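Local coordinates for protein sorting nexin-21 (Mus musculus, PDB 4YMR) that binds membranes enriched in phosphatidylinositol 3-phosphate (through its PX domain) and phosphatidylinositol 4,5-bisphosphate, may act in intracellular trafficking, and carries the C-terminal PXB/TPR domain seen here, domain-swapped, at the interface of chains A and B. Sequence-based numbering; all coordinates share one arbitrary frame. Chains: chain A/B, Protein Snx21.

Contact 1: the interface of chains A and B. Residues chain A 51, 90, 92-93, 96; chain B 50-51, 54, 84.
A:His90 reaches from the linker of chain A between helices 70-85 and 93-106 onto the start of helix 52-66 of chain B, and its imidazole meets B:Pro50, B:Asp51, B:Leu54 and B:Leu84 in this part of the domain-swapped PXB/TPR interface.

The polar contact is made by the outer ring nitrogen. NE2 of A:His90 donates to the carboxylate oxygen OD1 of B:Asp51 at 2.9 Å, a bent bond with 136° at the hydrogen. The oxygen is met on its syn side, but the nitrogen lies out of the carboxylate plane and the oxygen is tilted from the ring plane; the two planes are turned 57° against each other. A weak second bond runs from NE2 to the carbonyl O of B:Pro50; B:Pro50 and B:Asp51 are poorly ordered, so this end may be mobile. ND1 of A:His90 accepts a bond from the backbone N of A:Phe92 at 3.2 Å, nearly in the ring plane. This bond helps fix the ring's rotation and is consistent with a proton on NE2. CG of A:His90 lies anti to its own backbone N (chi1 -168°), which swings the ring toward chain B. OD2 of A:Asp51 and OD2 of B:Asp51 lie 3.8 Å apart with no bond between them, and may repel each other.

Methyls from two helices of chain B cover one face of the imidazole. CD1 of B:Leu54 lies 3.9 Å from the ring centroid of A:His90 in a CH-pi contact, nearer NE2 and CE1. B:Leu84, coming in at a right angle, sets CD2 4.1 Å from CG of A:His90, offset to the rim. CD1 of B:Leu84 touches CA of A:Leu93 at 4.0 Å.

Beyond the imidazole, A:Phe92 and B:Leu54 lie alongside each other, pointing opposite ways. A:Phe96 turns its ring edge to the backbone of B:Leu54, with CZ 3.7 Å from the carbonyl O of that leucine.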
loop_
_atom_site.group_PDB
_atom_site.type_symbol
_atom_site.label_atom_id
_atom_site.label_comp_id
_atom_site.label_asym_id
_atom_site.label_seq_id
_atom_site.Cartn_x
_atom_site.Cartn_y
_atom_site.Cartn_z
ATOM N N ASP A 51 -1.378 3.079 0.161
ATOM C CA ASP A 51 -1.099 3.463 -1.214
ATOM C C ASP A 51 -2.394 3.974 -1.843
ATOM O O ASP A 51 -2.375 4.799 -2.757
ATOM C CB ASP A 51 -0.560 2.272 -2.020
ATOM C CG ASP A 51 0.700 1.670 -1.418
ATOM O OD1 ASP A 51 1.198 2.219 -0.418
ATOM O OD2 ASP A 51 1.189 0.650 -1.956
ATOM N N HIS A 90 2.466 -0.768 7.572
ATOM C CA HIS A 90 1.779 -1.603 6.564
ATOM C C HIS A 90 1.117 -2.782 7.286
ATOM O O HIS A 90 1.781 -3.533 8.014
ATOM C CB HIS A 90 2.684 -2.087 5.414
ATOM C CG HIS A 90 1.941 -2.682 4.248
ATOM N ND1 HIS A 90 1.036 -3.716 4.376
ATOM C CD2 HIS A 90 2.002 -2.398 2.924
ATOM C CE1 HIS A 90 0.551 -4.024 3.186
ATOM N NE2 HIS A 90 1.124 -3.250 2.289
ATOM N N PHE A 92 0.116 -5.715 6.677
ATOM C CA PHE A 92 0.651 -7.069 6.537
ATOM C C PHE A 92 1.989 -7.351 7.244
ATOM O O PHE A 92 2.445 -8.487 7.238
ATOM C CB PHE A 92 0.759 -7.446 5.062
ATOM C CG PHE A 92 -0.450 -8.157 4.541
ATOM C CD1 PHE A 92 -0.925 -9.293 5.182
ATOM C CD2 PHE A 92 -1.128 -7.682 3.427
ATOM C CE1 PHE A 92 -2.044 -9.958 4.713
ATOM C CE2 PHE A 92 -2.251 -8.335 2.947
ATOM C CZ PHE A 92 -2.711 -9.477 3.592
ATOM N N LEU A 93 2.617 -6.349 7.852
ATOM C CA LEU A 93 3.918 -6.573 8.484
ATOM C C LEU A 93 3.803 -7.358 9.792
ATOM O O LEU A 93 4.583 -8.291 10.056
ATOM C CB LEU A 93 4.698 -5.260 8.677
ATOM C CG LEU A 93 5.969 -5.446 9.518
ATOM C CD1 LEU A 93 6.997 -6.322 8.784
ATOM C CD2 LEU A 93 6.605 -4.131 9.962
ATOM N N PHE A 96 2.687 -11.139 9.075
ATOM C CA PHE A 96 3.831 -11.908 8.593
ATOM C C PHE A 96 4.900 -12.189 9.659
ATOM O O PHE A 96 5.406 -13.313 9.744
ATOM C CB PHE A 96 4.428 -11.312 7.310
ATOM C CG PHE A 96 3.718 -11.750 6.059
ATOM C CD1 PHE A 96 3.783 -13.077 5.631
ATOM C CD2 PHE A 96 2.985 -10.849 5.315
ATOM C CE1 PHE A 96 3.116 -13.482 4.478
ATOM C CE2 PHE A 96 2.318 -11.245 4.178
ATOM C CZ PHE A 96 2.382 -12.563 3.757
ATOM N N PRO B 50 3.314 -2.953 -3.615
ATOM C CA PRO B 50 3.246 -4.235 -2.898
ATOM C C PRO B 50 1.952 -4.390 -2.104
ATOM O O PRO B 50 1.861 -3.954 -0.957
ATOM C CB PRO B 50 4.449 -4.162 -1.951
ATOM C CG PRO B 50 4.565 -2.704 -1.632
ATOM C CD PRO B 50 4.119 -1.958 -2.879
ATOM N N ASP B 51 0.952 -4.999 -2.731
ATOM C CA ASP B 51 -0.320 -5.256 -2.070
ATOM C C ASP B 51 -0.956 -6.508 -2.639
ATOM O O ASP B 51 -1.273 -7.432 -1.896
ATOM C CB ASP B 51 -1.259 -4.055 -2.173
ATOM C CG ASP B 51 -1.141 -3.127 -0.981
ATOM O OD1 ASP B 51 -0.692 -3.603 0.081
ATOM O OD2 ASP B 51 -1.497 -1.930 -1.102
ATOM N N LEU B 54 1.809 -9.022 -1.721
ATOM C CA LEU B 54 1.665 -9.329 -0.300
ATOM C C LEU B 54 0.461 -10.217 0.004
ATOM O O LEU B 54 0.555 -11.123 0.827
ATOM C CB LEU B 54 1.614 -8.050 0.527
ATOM C CG LEU B 54 3.032 -7.521 0.736
ATOM C CD1 LEU B 54 3.005 -6.286 1.608
ATOM C CD2 LEU B 54 3.904 -8.612 1.360
ATOM N N LEU B 84 8.682 -6.136 2.205
ATOM C CA LEU B 84 8.246 -5.164 3.186
ATOM C C LEU B 84 9.428 -4.427 3.780
ATOM O O LEU B 84 9.276 -3.355 4.361
ATOM C CB LEU B 84 7.483 -5.863 4.304
ATOM C CG LEU B 84 6.084 -6.344 3.958
ATOM C CD1 LEU B 84 5.636 -7.371 4.997
ATOM C CD2 LEU B 84 5.149 -5.140 3.926
#

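Contact 2: the interface of chains A and B. Residues chain A 96, 103, 134-135; chain B 54, 57-58, 61-62, 73, 77, 80.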
loop_
_atom_site.group_PDB
_atom_site.type_symbol
_atom_site.label_atom_id
_atom_site.label_comp_id
_atom_site.label_asym_id
_atom_site.label_seq_id
_atom_site.Cartn_x
_atom_site.Cartn_y
_atom_site.Cartn_z
ATOM N N PHE A 96 2.687 -11.139 9.075
ATOM C CA PHE A 96 3.831 -11.908 8.593
ATOM C C PHE A 96 4.900 -12.189 9.659
ATOM O O PHE A 96 5.406 -13.313 9.744
ATOM C CB PHE A 96 4.428 -11.312 7.310
ATOM C CG PHE A 96 3.718 -11.750 6.059
ATOM C CD1 PHE A 96 3.783 -13.077 5.631
ATOM C CD2 PHE A 96 2.985 -10.849 5.315
ATOM C CE1 PHE A 96 3.116 -13.482 4.478
ATOM C CE2 PHE A 96 2.318 -11.245 4.178
ATOM C CZ PHE A 96 2.382 -12.563 3.757
ATOM N N LEU A 103 6.055 -20.231 12.189
ATOM C CA LEU A 103 6.595 -21.200 11.226
ATOM C C LEU A 103 8.044 -21.609 11.524
ATOM O O LEU A 103 8.483 -22.695 11.123
ATOM C CB LEU A 103 6.434 -20.704 9.776
ATOM C CG LEU A 103 4.993 -20.681 9.229
ATOM C CD1 LEU A 103 4.823 -19.793 7.988
ATOM C CD2 LEU A 103 4.498 -22.103 8.947
ATOM N N LEU A 134 -2.625 -13.569 9.463
ATOM C CA LEU A 134 -2.553 -13.650 8.019
ATOM C C LEU A 134 -3.919 -14.006 7.450
ATOM O O LEU A 134 -4.394 -13.389 6.497
ATOM C CB LEU A 134 -1.498 -14.681 7.639
ATOM C CG LEU A 134 -0.458 -14.285 6.597
ATOM C CD1 LEU A 134 -0.016 -12.857 6.763
ATOM C CD2 LEU A 134 0.726 -15.223 6.675
ATOM N N LYS A 135 -4.558 -14.985 8.079
ATOM C CA LYS A 135 -5.885 -15.454 7.699
ATOM C C LYS A 135 -6.978 -14.400 7.929
ATOM O O LYS A 135 -7.870 -14.235 7.091
ATOM C CB LYS A 135 -6.200 -16.735 8.470
ATOM C CG LYS A 135 -7.280 -17.618 7.859
ATOM C CD LYS A 135 -7.098 -19.066 8.327
ATOM C CE LYS A 135 -8.128 -19.991 7.705
ATOM N NZ LYS A 135 -8.181 -21.310 8.406
ATOM N N LEU B 54 1.809 -9.022 -1.721
ATOM C CA LEU B 54 1.665 -9.329 -0.300
ATOM C C LEU B 54 0.461 -10.217 0.004
ATOM O O LEU B 54 0.555 -11.123 0.827
ATOM C CB LEU B 54 1.614 -8.050 0.527
ATOM C CG LEU B 54 3.032 -7.521 0.736
ATOM C CD1 LEU B 54 3.005 -6.286 1.608
ATOM C CD2 LEU B 54 3.904 -8.612 1.360
ATOM N N LEU B 57 0.931 -13.755 -1.353
ATOM C CA LEU B 57 1.880 -14.436 -0.472
ATOM C C LEU B 57 1.197 -14.855 0.841
ATOM O O LEU B 57 1.486 -15.915 1.389
ATOM C CB LEU B 57 3.124 -13.573 -0.227
ATOM C CG LEU B 57 4.084 -13.370 -1.414
ATOM C CD1 LEU B 57 5.050 -12.229 -1.154
ATOM C CD2 LEU B 57 4.867 -14.638 -1.743
ATOM N N ALA B 58 0.264 -14.032 1.310
ATOM C CA ALA B 58 -0.569 -14.375 2.454
ATOM C C ALA B 58 -1.532 -15.527 2.130
ATOM O O ALA B 58 -1.854 -16.345 2.996
ATOM C CB ALA B 58 -1.338 -13.149 2.934
ATOM N N ALA B 61 0.890 -18.541 2.010
ATOM C CA ALA B 61 1.341 -18.870 3.362
ATOM C C ALA B 61 0.236 -19.494 4.224
ATOM O O ALA B 61 0.514 -20.366 5.046
ATOM C CB ALA B 61 1.928 -17.649 4.052
ATOM N N VAL B 62 -1.008 -19.054 4.037
ATOM C CA VAL B 62 -2.143 -19.592 4.800
ATOM C C VAL B 62 -2.544 -20.987 4.324
ATOM O O VAL B 62 -2.847 -21.859 5.139
ATOM C CB VAL B 62 -3.358 -18.628 4.816
ATOM C CG1 VAL B 62 -4.657 -19.364 5.155
ATOM C CG2 VAL B 62 -3.110 -17.496 5.798
ATOM N N ALA B 73 5.443 -22.294 3.299
ATOM C CA ALA B 73 4.734 -21.190 3.948
ATOM C C ALA B 73 5.716 -20.160 4.487
ATOM O O ALA B 73 5.556 -18.956 4.258
ATOM C CB ALA B 73 3.865 -21.721 5.070
ATOM N N SER B 77 6.558 -16.434 3.398
ATOM C CA SER B 77 6.554 -15.391 4.411
ATOM C C SER B 77 7.915 -14.692 4.458
ATOM O O SER B 77 8.027 -13.541 4.878
ATOM C CB SER B 77 6.115 -15.948 5.776
ATOM O OG SER B 77 7.220 -16.144 6.625
ATOM N N ALA B 80 7.718 -12.184 1.591
ATOM C CA ALA B 80 6.873 -11.098 2.073
ATOM C C ALA B 80 7.658 -10.155 2.977
ATOM O O ALA B 80 7.660 -8.956 2.755
ATOM C CB ALA B 80 5.637 -11.646 2.792
#
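Helices 93-106 and 134-140 of chain A pack against the antiparallel pair 52-66 and 70-84 of chain B, in the helical hairpin manner of TPR domains, and complete an apolar core across the swapped chains. A:Phe96 enters between the two helices of chain B. The methyl CB of B:Ala80 sits over the centre of the A:Phe96 ring, 3.4 Å from the centroid in a CH-pi contact, and A:Leu134, from the same chain as the phenylalanine, places CD1 over the centre of the opposite face, so the ring is clamped between two methyls. The leading edge meets the backbone of helix 52-66, with CZ of A:Phe96 3.6 Å from N of B:Ala58, while CB of B:Ser77 touches the flank at CD1.

A:Leu134 spreads along helix 52-66: its CD2 lies 3.8 Å from CB of B:Ala61, and its CG faces CB of B:Ala58. The small alanines probably allow the close approach of the helices. CG2 of B:Val62, anti to the carbonyl carbon, lies 3.7 Å from CB of A:Leu134 and also packs against the backbone N and CA of A:Lys135. CG1 of B:Val62, anti to the backbone N (chi1 160°), meets the extended aliphatic chain of A:Lys135, which lies across the valine. Farther along helix 93-106, the methyl CD1 of A:Leu103 rests 3.6 Å from CB of B:Ala73.

Contacts 1 and 2 lie about 10 Å apart between the centres of their C-alpha atoms and share A:Phe96 and B:Leu54. Contact 1 joins the linker before helix 93-106 to the N-terminal end of helix 52-66 and the end of helix 70-84, with a polar element; contact 2 continues along these helices with apolar packing. Together they seat the C-terminal helices of chain A on the hairpin of chain B, and two-fold symmetry repeats this arrangement with the chains exchanged. Since SNX21 is a monomer, the swapped dimer may reflect crystallisation, with equivalent contacts perhaps formed within one chain.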